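Local coordinates for protein CbsA (Xanthomonas oryzae pv. oryzae, PDB 5XYH) that probably cleaves 1,4-beta-glucosidic linkages at cellulose chain ends, releasing cellobiose as a family 6 glycoside hydrolase that degrades plant cell walls, at residues L51-I54 with D55-Y58; I124-I127 with A128-A132. One frame throughout, in Å; residues are numbered along the deposited sequence.

Contact 1: L51-I54 with D55-Y58; sequences LDSI and DAIY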
# COMPACT_ATOMS: atom_id res chain seq x y z
N LEU A 51 -6.62 7.85 -5.74
CA LEU A 51 -7.97 8.32 -6.06
C LEU A 51 -8.91 7.88 -4.93
O LEU A 51 -9.68 6.93 -5.06
CB LEU A 51 -8.42 7.78 -7.41
CG LEU A 51 -7.53 8.18 -8.59
CD1 LEU A 51 -7.99 7.47 -9.86
CD2 LEU A 51 -7.52 9.69 -8.78
N ASP A 52 -8.80 8.58 -3.80
CA ASP A 52 -9.46 8.15 -2.58
C ASP A 52 -10.88 8.70 -2.44
O ASP A 52 -11.48 8.53 -1.38
CB ASP A 52 -8.62 8.53 -1.35
CG ASP A 52 -8.38 10.02 -1.22
OD1 ASP A 52 -8.18 10.71 -2.25
OD2 ASP A 52 -8.36 10.51 -0.07
N SER A 53 -11.42 9.33 -3.48
CA SER A 53 -12.81 9.77 -3.50
C SER A 53 -13.16 10.13 -4.93
O SER A 53 -12.28 10.30 -5.78
CB SER A 53 -13.04 10.98 -2.59
OG SER A 53 -12.31 12.08 -3.09
N ILE A 54 -14.47 10.26 -5.19
CA ILE A 54 -14.91 10.81 -6.46
C ILE A 54 -14.28 12.18 -6.69
O ILE A 54 -13.82 12.49 -7.79
CB ILE A 54 -16.44 10.87 -6.52
CG1 ILE A 54 -17.01 9.45 -6.43
CG2 ILE A 54 -16.90 11.59 -7.78
CD1 ILE A 54 -18.49 9.40 -6.06
N ASP A 55 -14.25 13.01 -5.63
CA ASP A 55 -13.65 14.34 -5.74
C ASP A 55 -12.20 14.28 -6.21
O ASP A 55 -11.74 15.19 -6.90
CB ASP A 55 -13.73 15.08 -4.40
CG ASP A 55 -15.10 15.70 -4.15
OD1 ASP A 55 -15.85 15.97 -5.11
OD2 ASP A 55 -15.41 15.95 -2.97
N ALA A 56 -11.46 13.24 -5.82
CA ALA A 56 -10.06 13.13 -6.25
C ALA A 56 -9.94 13.02 -7.77
O ALA A 56 -8.92 13.41 -8.33
CB ALA A 56 -9.38 11.93 -5.57
N ILE A 57 -10.98 12.51 -8.46
CA ILE A 57 -10.90 12.44 -9.92
C ILE A 57 -10.82 13.83 -10.53
O ILE A 57 -10.15 14.04 -11.56
CB ILE A 57 -12.10 11.66 -10.49
CG1 ILE A 57 -12.13 10.22 -9.97
CG2 ILE A 57 -12.06 11.65 -12.01
CD1 ILE A 57 -13.41 9.47 -10.29
N TYR A 58 -11.48 14.80 -9.90
CA TYR A 58 -11.62 16.15 -10.45
C TYR A 58 -10.57 17.13 -9.94
O TYR A 58 -10.27 18.10 -10.64
CB TYR A 58 -13.03 16.68 -10.16
CG TYR A 58 -14.08 15.80 -10.80
CD1 TYR A 58 -14.45 15.99 -12.12
CD2 TYR A 58 -14.67 14.76 -10.10
CE1 TYR A 58 -15.39 15.18 -12.72
CE2 TYR A 58 -15.61 13.93 -10.69
CZ TYR A 58 -15.96 14.15 -12.00
OH TYR A 58 -16.89 13.34 -12.61
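The ring of Tyr58 meets Ile54 along its edge: the methyl CG2 of Ile54 lies in the ring plane, 4.0 Å from CE2 of Tyr58. The carbonyl oxygen Ile54 O sits near that plane too, at the same edge, 3.3 Å from Tyr58 CD2. The two side chains, four residues apart, run side by side and point the same way. With CG1 beside the backbone N (chi1 -63°), the CG2 branch of Ile54 is the one turned to the ring.

Polar bonds bind the start of this short helix. Ser53, at the N-cap, swings OG back between its own N and carbonyl carbon (chi1 64°), and the oxygen accepts from Ala56 N at 3.1 Å with an N-H...O angle of 141°. The same N-H makes a weak bond to Ser53 O, so one donor is shared by two oxygens of a single residue. One residue further on, Ile57 N donates to Ile54 O at 2.9 Å; the donor lies well above the carbonyl plane. This i to i+3 spacing, repeated in the bond from Tyr58 N to Asp55 O, follows the 3-10 pattern in this short, weakly bonded helix.

Before the cap, the chain folds back so that CB of Ala56 lies 3.9 Å from Leu51 CA and 3.7 Å from Asp52 OD1. OD1 of Asp55 forms a salt bridge with Arg62 NE, while Glu108 accepts from the backbone N of Ile54. Together these features are those of a serine N-cap closing a strand-to-helix turn, here at the C-terminal end of parallel strand 49-51 in the family 6 catalytic domain.

Contact 2: I124-I127 with A128-A132; sequences IDVI and ASTLA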
# COMPACT_ATOMS: atom_id res chain seq x y z
N ILE A 124 -15.83 4.41 -10.88
CA ILE A 124 -15.14 3.51 -11.82
C ILE A 124 -15.39 3.93 -13.28
O ILE A 124 -14.46 3.99 -14.09
CB ILE A 124 -15.56 2.05 -11.60
CG1 ILE A 124 -15.08 1.52 -10.23
CG2 ILE A 124 -14.98 1.19 -12.71
CD1 ILE A 124 -13.57 1.59 -10.01
N ASP A 125 -16.65 4.20 -13.64
CA ASP A 125 -16.95 4.55 -15.03
C ASP A 125 -16.20 5.81 -15.47
O ASP A 125 -15.67 5.87 -16.58
CB ASP A 125 -18.46 4.71 -15.23
CG ASP A 125 -19.20 3.37 -15.35
OD1 ASP A 125 -18.56 2.29 -15.31
OD2 ASP A 125 -20.44 3.40 -15.45
N VAL A 126 -16.13 6.82 -14.59
CA VAL A 126 -15.47 8.08 -14.93
C VAL A 126 -13.97 7.86 -15.07
O VAL A 126 -13.34 8.37 -16.01
CB VAL A 126 -15.79 9.16 -13.88
CG1 VAL A 126 -14.94 10.40 -14.09
CG2 VAL A 126 -17.28 9.52 -13.93
N ILE A 127 -13.37 7.09 -14.16
CA ILE A 127 -11.94 6.75 -14.28
C ILE A 127 -11.68 5.99 -15.57
O ILE A 127 -10.74 6.31 -16.31
CB ILE A 127 -11.48 5.94 -13.06
CG1 ILE A 127 -11.58 6.79 -11.79
CG2 ILE A 127 -10.05 5.44 -13.27
CD1 ILE A 127 -11.43 6.02 -10.54
N ALA A 128 -12.49 4.97 -15.84
CA ALA A 128 -12.27 4.14 -17.02
C ALA A 128 -12.40 4.94 -18.32
O ALA A 128 -11.59 4.78 -19.24
CB ALA A 128 -13.24 2.96 -17.02
N SER A 129 -13.40 5.82 -18.41
CA SER A 129 -13.55 6.59 -19.64
C SER A 129 -12.43 7.61 -19.78
O SER A 129 -11.97 7.88 -20.89
CB SER A 129 -14.91 7.28 -19.69
OG SER A 129 -15.02 8.23 -18.66
N THR A 130 -11.95 8.16 -18.66
CA THR A 130 -10.78 9.03 -18.72
C THR A 130 -9.55 8.26 -19.21
O THR A 130 -8.82 8.73 -20.10
CB THR A 130 -10.52 9.65 -17.35
OG1 THR A 130 -11.69 10.38 -16.96
CG2 THR A 130 -9.32 10.59 -17.40
N LEU A 131 -9.30 7.08 -18.66
CA LEU A 131 -8.11 6.34 -19.07
C LEU A 131 -8.20 5.86 -20.51
O LEU A 131 -7.17 5.70 -21.18
CB LEU A 131 -7.84 5.16 -18.13
CG LEU A 131 -7.57 5.47 -16.65
CD1 LEU A 131 -7.43 4.19 -15.84
CD2 LEU A 131 -6.34 6.35 -16.50
N ALA A 132 -9.42 5.61 -21.02
CA ALA A 132 -9.54 5.06 -22.37
C ALA A 132 -9.31 6.10 -23.46
O ALA A 132 -9.30 5.74 -24.65
CB ALA A 132 -10.92 4.42 -22.55
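Ile124 opens a regular alpha-helical turn near the C-terminal end of helix 113-131: its carbonyl O accepts from Ala128 N at 2.8 Å, the donor lying nearly along the C=O axis. Its side chain leaves the turn to pack on Tyr177 and Ala178 of helix 170-183. Asp125 O continues the i to i+4 ladder by accepting from Ser129 N at 2.9 Å, while its carboxylate OD1 is hydrogen-bonded to Tyr177 OH, with a long, weak ion pair to Lys181.

Val126 O is more heavily used. Thr130 N at 3.0 Å and Thr130 OG1 at 2.8 Å both donate to it, from opposite faces of its carbonyl plane. The hydroxyl gets there because Thr130 OG1 lies anti to the carbonyl carbon (chi1 -58°), pointing back up the helix; the methyl CG2 is left anti to the backbone N. Ser129 OG lies 3.1 Å from Val126 O and 3.2 Å from Asp125 O.

Ile127 carries the ladder on through its carbonyl O, which accepts from Leu131 N at 2.9 Å. On the buried side their side chains run alongside each other in the same direction, and Ile127 CG2 touches Leu131 CD1 at 3.9 Å.

Contact 1 comes first along the chain, at the turn from strand 49-51 into helix 54-58; contact 2 follows within helix 113-131. Their centres are about 12 Å apart, on the same side of the chain's centre, and they touch directly. Ile57 CD1 packs on Ile127 CG1 at 3.6 Å, while Ile57 CG2 meets Val126 CG1; Leu51 CD1 also reaches Ile127 CD1. Strand 86-92 adjoins both, through a backbone bond with Leu51 and side-chain packing against Ile124 and Leu131. The short helix and the long one therefore share an apolar seam, joining helix 54-58 to helix 113-131 beside the parallel strands 49-51 and 86-92 of the family 6 catalytic domain.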